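Local coordinates for protein cytidine deaminase (PDB 4WIG) that catalyses the zinc-dependent hydrolytic deamination of cytidine and 2'-deoxycytidine to uridine and 2'-deoxyuridine, working as a homotetramer in pyrimidine salvage, at residues A20-S25 with G43-N48; A57-V62 with G90-V95. The protein carries 1 engineered substitution. All coordinates share one frame; numbering follows the deposited sequence.

Interaction 1 (A20-S25 with G43-N48); sequences AYVPYS and GCNVDN. Engineered in segment 43-48: D47 (natural residue Glu).
Y21 and V46 form a single parallel bridge where the end of strand 40-44 runs into a loop: Y21 N donates to N45 O at 3.1 Å, and D47 N returns a bond to Y21 O at 2.8 Å. Just past the bridge the 20-25 segment turns back over the side chain of D47, an engineered residue (Glu in the natural protein) at a position assigned by similarity to substrate binding. Its carboxylate is held by three donors of the 20-25 segment. OD2 takes two backbone N-H groups, from Y24 N at 2.8 Å, nearly in line with the C-O bond but with a bent N-H (138°), and from S25 N, also at 2.8 Å, almost straight (175°) and somewhat out of the carboxylate plane. S25 OG gives its proton to the syn lone pair of OD1 over 2.8 Å; with OG set between the backbone N and carbonyl carbon (chi1 70°), the hydroxyl reaches the same carboxylate as the backbone N-H of S25.

N45 crosses V22 at about a right angle. ND2 approaches V22 CG1 and OD1 comes to 3.3 Å from A20 CB, while OD1 accepts from V29 N and ND2 donates to F27 O. On the other flank V46 CG1 packs against Y21 CB at 3.9 Å, and D47 O sits at the edge of the Y21 ring. P23 lies between the two tyrosines, CD over one face of the Y21 ring, toward its rim, and CG over the centre of the Y24 ring; both hydroxyls bond E98 of the second subunit.

With three bonds gripping both oxygens, the D47 carboxylate is fixed in rotation against the 20-25 loop, and those three donors satisfy a buried carboxylate.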
loop_
_atom_site.group_PDB
_atom_site.type_symbol
_atom_site.label_atom_id
_atom_site.label_comp_id
_atom_site.label_asym_id
_atom_site.label_seq_id
_atom_site.Cartn_x
_atom_site.Cartn_y
_atom_site.Cartn_z
ATOM N N ALA A 20 -1.012 -8.915 17.583
ATOM C CA ALA A 20 -0.746 -9.063 16.148
ATOM C C ALA A 20 -1.613 -10.111 15.488
ATOM O O ALA A 20 -1.755 -11.224 16.002
ATOM C CB ALA A 20 0.719 -9.413 15.890
ATOM N N TYR A 21 -2.142 -9.759 14.318
ATOM C CA TYR A 21 -2.894 -10.689 13.490
ATOM C C TYR A 21 -1.949 -11.198 12.409
ATOM O O TYR A 21 -1.779 -10.542 11.379
ATOM C CB TYR A 21 -4.110 -9.984 12.885
ATOM C CG TYR A 21 -4.950 -10.878 12.001
ATOM C CD1 TYR A 21 -5.930 -11.685 12.547
ATOM C CD2 TYR A 21 -4.750 -10.930 10.626
ATOM C CE1 TYR A 21 -6.697 -12.518 11.756
ATOM C CE2 TYR A 21 -5.516 -11.761 9.824
ATOM C CZ TYR A 21 -6.486 -12.551 10.401
ATOM O OH TYR A 21 -7.246 -13.378 9.612
ATOM N N VAL A 22 -1.344 -12.366 12.642
ATOM C CA VAL A 22 -0.288 -12.883 11.772
ATOM C C VAL A 22 -0.436 -14.356 11.364
ATOM O O VAL A 22 0.527 -15.125 11.390
ATOM C CB VAL A 22 1.113 -12.621 12.368
ATOM C CG1 VAL A 22 1.435 -11.134 12.271
ATOM C CG2 VAL A 22 1.208 -13.115 13.814
ATOM N N PRO A 23 -1.646 -14.750 10.941
ATOM C CA PRO A 23 -1.816 -16.141 10.518
ATOM C C PRO A 23 -0.903 -16.570 9.361
ATOM O O PRO A 23 -0.493 -17.744 9.313
ATOM C CB PRO A 23 -3.298 -16.209 10.106
ATOM C CG PRO A 23 -3.665 -14.803 9.773
ATOM C CD PRO A 23 -2.873 -13.958 10.728
ATOM N N TYR A 24 -0.570 -15.657 8.452
ATOM C CA TYR A 24 0.180 -16.033 7.241
ATOM C C TYR A 24 1.681 -15.799 7.394
ATOM O O TYR A 24 2.479 -16.685 7.084
ATOM C CB TYR A 24 -0.369 -15.312 6.005
ATOM C CG TYR A 24 -1.879 -15.308 5.980
ATOM C CD1 TYR A 24 -2.585 -14.122 5.851
ATOM C CD2 TYR A 24 -2.597 -16.479 6.161
ATOM C CE1 TYR A 24 -3.960 -14.105 5.863
ATOM C CE2 TYR A 24 -3.981 -16.470 6.163
ATOM C CZ TYR A 24 -4.655 -15.275 6.013
ATOM O OH TYR A 24 -6.021 -15.249 6.033
ATOM N N SER A 25 2.061 -14.624 7.891
ATOM C CA SER A 25 3.477 -14.269 8.075
ATOM C C SER A 25 4.110 -14.898 9.322
ATOM O O SER A 25 5.328 -15.087 9.381
ATOM C CB SER A 25 3.635 -12.756 8.150
ATOM O OG SER A 25 3.101 -12.235 9.347
ATOM N N GLY A 43 0.314 -0.009 18.473
ATOM C CA GLY A 43 -0.114 -0.613 17.238
ATOM C C GLY A 43 0.531 -1.967 17.073
ATOM O O GLY A 43 1.611 -2.226 17.616
ATOM N N CYS A 44 -0.138 -2.835 16.317
ATOM C CA CYS A 44 0.431 -4.115 15.949
ATOM C C CYS A 44 0.194 -4.375 14.481
ATOM O O CYS A 44 -0.701 -3.766 13.866
ATOM C CB CYS A 44 -0.152 -5.239 16.801
ATOM S SG CYS A 44 -1.938 -5.467 16.676
ATOM N N ASN A 45 0.997 -5.252 13.898
ATOM C CA ASN A 45 0.774 -5.592 12.492
ATOM C C ASN A 45 -0.462 -6.474 12.243
ATOM O O ASN A 45 -0.977 -7.170 13.133
ATOM C CB ASN A 45 2.047 -6.134 11.805
ATOM C CG ASN A 45 2.587 -7.399 12.430
ATOM O OD1 ASN A 45 2.332 -7.700 13.588
ATOM N ND2 ASN A 45 3.331 -8.164 11.643
ATOM N N VAL A 46 -0.952 -6.391 11.015
ATOM C CA VAL A 46 -2.161 -7.092 10.604
ATOM C C VAL A 46 -1.966 -7.627 9.188
ATOM O O VAL A 46 -2.056 -6.875 8.217
ATOM C CB VAL A 46 -3.413 -6.182 10.664
ATOM C CG1 VAL A 46 -4.674 -6.996 10.418
ATOM C CG2 VAL A 46 -3.516 -5.462 12.005
ATOM N N ASP A 47 -1.687 -8.930 9.105
ATOM C CA ASP A 47 -1.651 -9.681 7.849
ATOM C C ASP A 47 -2.946 -9.534 7.051
ATOM O O ASP A 47 -4.035 -9.405 7.618
ATOM C CB ASP A 47 -1.525 -11.197 8.124
ATOM C CG ASP A 47 -0.111 -11.659 8.434
ATOM O OD1 ASP A 47 0.832 -10.845 8.559
ATOM O OD2 ASP A 47 0.032 -12.897 8.590
ATOM N N ASN A 48 -2.818 -9.588 5.727
ATOM C CA ASN A 48 -3.952 -9.868 4.848
ATOM C C ASN A 48 -3.617 -11.011 3.889
ATOM O O ASN A 48 -2.460 -11.226 3.552
ATOM C CB ASN A 48 -4.329 -8.638 4.040
ATOM C CG ASN A 48 -5.665 -8.788 3.348
ATOM O OD1 ASN A 48 -5.729 -9.070 2.150
ATOM N ND2 ASN A 48 -6.742 -8.621 4.101
#

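Interaction 2 (A57-V62 with G90-V95); sequences AECAVV and GRCRQV. With ZN (zinc ion), chain C.
E58 meets C92 where the first turns of two nearly parallel helices come together, their axes 9.3 Å apart and 19° from parallel. The E58 chain is bent at chi2 (92°), which folds the carboxyl group back over the cysteine: CD comes within 3.7 Å of C92 SG, and CB touches the same sulfur. E58 OE2 then accepts a bond of 2.6 Å from a water that is itself a zinc ligand at 1.9 Å. C92 SG binds the metal at 2.3 Å. C92 thus holds the metal directly, while E58 holds the water bound to it; C56 and C89 complete the site.

One residue on, C59 carries the middle of the contact. Its sulfur, anti to the carbonyl carbon (chi1 -70°), points at the other helix and reaches R91 CD at 3.6 Å, with C92 SG and V95 CG2 a little farther off. The bends of R91 at chi2 and chi3 carry the chain past this sulfur and turn the edge of the guanidinium toward the zinc, NE 3.9 Å from the metal. A positive group there would probably offset some of the negative charge of the thiolates. A turn after E58, V62 closes the contact with methyl against methyl, CG2 to V95 CG1 at 3.9 Å, the two side chains slanting across each other in the buried interior. L55 and V46 of the second subunit pack against C59 and V62 respectively.

Two helices starting at the metal, one headed by Cys-Ala-Glu and the other by Pro-Cys-x-x-Cys, make up the zinc signature of the cytidine deaminase family; E58, the glutamate of the first motif, is probably the proton donor, as in its relatives.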
loop_
_atom_site.group_PDB
_atom_site.type_symbol
_atom_site.label_atom_id
_atom_site.label_comp_id
_atom_site.label_asym_id
_atom_site.label_seq_id
_atom_site.Cartn_x
_atom_site.Cartn_y
_atom_site.Cartn_z
ATOM N N ALA A 57 2.741 -2.338 12.136
ATOM C CA ALA A 57 2.516 -1.848 13.497
ATOM C C ALA A 57 2.664 -0.335 13.617
ATOM O O ALA A 57 1.885 0.322 14.300
ATOM C CB ALA A 57 3.484 -2.540 14.463
ATOM N N GLU A 58 3.703 0.198 12.981
ATOM C CA GLU A 58 4.013 1.609 13.063
ATOM C C GLU A 58 2.918 2.448 12.404
ATOM O O GLU A 58 2.577 3.519 12.918
ATOM C CB GLU A 58 5.380 1.908 12.446
ATOM C CG GLU A 58 6.507 1.045 12.997
ATOM C CD GLU A 58 6.746 -0.219 12.184
ATOM O OE1 GLU A 58 5.831 -1.068 12.084
ATOM O OE2 GLU A 58 7.863 -0.382 11.652
ATOM N N CYS A 59 2.355 1.959 11.299
ATOM C CA CYS A 59 1.188 2.602 10.696
ATOM C C CYS A 59 -0.024 2.535 11.612
ATOM O O CYS A 59 -0.774 3.497 11.699
ATOM C CB CYS A 59 0.844 1.992 9.339
ATOM S SG CYS A 59 2.081 2.405 8.089
ATOM N N ALA A 60 -0.209 1.400 12.287
ATOM C CA ALA A 60 -1.271 1.264 13.283
ATOM C C ALA A 60 -1.110 2.308 14.414
ATOM O O ALA A 60 -2.097 2.871 14.881
ATOM C CB ALA A 60 -1.309 -0.153 13.849
ATOM N N VAL A 61 0.132 2.565 14.839
ATOM C CA VAL A 61 0.409 3.631 15.810
ATOM C C VAL A 61 -0.090 5.005 15.342
ATOM O O VAL A 61 -0.684 5.765 16.122
ATOM C CB VAL A 61 1.920 3.700 16.144
ATOM C CG1 VAL A 61 2.292 5.003 16.829
ATOM C CG2 VAL A 61 2.315 2.511 17.010
ATOM N N VAL A 62 0.142 5.310 14.071
ATOM C CA VAL A 62 -0.269 6.569 13.483
ATOM C C VAL A 62 -1.794 6.654 13.383
ATOM O O VAL A 62 -2.356 7.699 13.642
ATOM C CB VAL A 62 0.395 6.777 12.104
ATOM C CG1 VAL A 62 -0.275 7.899 11.319
ATOM C CG2 VAL A 62 1.879 7.042 12.302
ATOM N N GLY A 90 10.915 0.947 5.274
ATOM C CA GLY A 90 11.003 2.256 4.609
ATOM C C GLY A 90 9.677 2.987 4.540
ATOM O O GLY A 90 9.636 4.205 4.685
ATOM N N ARG A 91 8.603 2.233 4.289
ATOM C CA ARG A 91 7.251 2.778 4.199
ATOM C C ARG A 91 6.909 3.453 5.517
ATOM O O ARG A 91 6.487 4.611 5.565
ATOM C CB ARG A 91 6.258 1.646 3.866
ATOM C CG ARG A 91 4.778 2.013 3.842
ATOM C CD ARG A 91 4.082 1.713 5.159
ATOM N NE ARG A 91 3.921 0.281 5.421
ATOM C CZ ARG A 91 2.965 -0.486 4.887
ATOM N NH1 ARG A 91 2.897 -1.776 5.208
ATOM N NH2 ARG A 91 2.100 0.019 4.014
ATOM N N CYS A 92 7.112 2.708 6.594
ATOM C CA CYS A 92 6.875 3.208 7.940
ATOM C C CYS A 92 7.771 4.389 8.313
ATOM O O CYS A 92 7.317 5.310 8.997
ATOM C CB CYS A 92 7.014 2.066 8.949
ATOM S SG CYS A 92 5.654 0.904 8.848
ATOM N N ARG A 93 9.015 4.400 7.843
ATOM C CA ARG A 93 9.866 5.578 8.060
ATOM C C ARG A 93 9.224 6.829 7.437
ATOM O O ARG A 93 9.189 7.883 8.065
ATOM C CB ARG A 93 11.282 5.347 7.535
ATOM C CG ARG A 93 12.043 4.329 8.369
ATOM C CD ARG A 93 13.476 4.100 7.905
ATOM N NE ARG A 93 13.967 2.828 8.426
ATOM C CZ ARG A 93 15.232 2.409 8.391
ATOM N NH1 ARG A 93 16.188 3.156 7.872
ATOM N NH2 ARG A 93 15.528 1.223 8.887
ATOM N N GLN A 94 8.656 6.689 6.238
ATOM C CA GLN A 94 8.014 7.833 5.573
ATOM C C GLN A 94 6.748 8.240 6.323
ATOM O O GLN A 94 6.546 9.423 6.593
ATOM C CB GLN A 94 7.693 7.535 4.101
ATOM C CG GLN A 94 7.285 8.773 3.305
ATOM C CD GLN A 94 8.458 9.657 2.881
ATOM O OE1 GLN A 94 9.472 9.173 2.360
ATOM N NE2 GLN A 94 8.310 10.962 3.073
ATOM N N VAL A 95 5.915 7.262 6.686
ATOM C CA VAL A 95 4.687 7.549 7.413
ATOM C C VAL A 95 4.989 8.234 8.758
ATOM O O VAL A 95 4.379 9.250 9.089
ATOM C CB VAL A 95 3.818 6.279 7.608
ATOM C CG1 VAL A 95 2.633 6.562 8.521
ATOM C CG2 VAL A 95 3.317 5.762 6.263
HETATM ZN ZN ZN C . 6.534 -1.026 8.040
HETATM O O HOH W 1 7.740 -1.653 9.411
#

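From the N terminus, helix 6-17 leads into the loop 20-25, and after the hairpin of strands 29-35 and 40-44 the chain returns alongside it; interaction 1 closes here. The chain then passes through the 49-56 loop into helix 57-67, runs through the sheet as strand 73-80, next to 29-35, and comes back as helix 90-100, where interaction 2 closes. The two loops follow in series, neither enclosing nor crossing the other. Interaction 1 fastens the segment leaving the edge strand 40-44 to the loop after helix 6-17; interaction 2 joins two helices at the metal. G43 and C44 pack on A57, A60 and V61, linking the two, and both reach the second subunit.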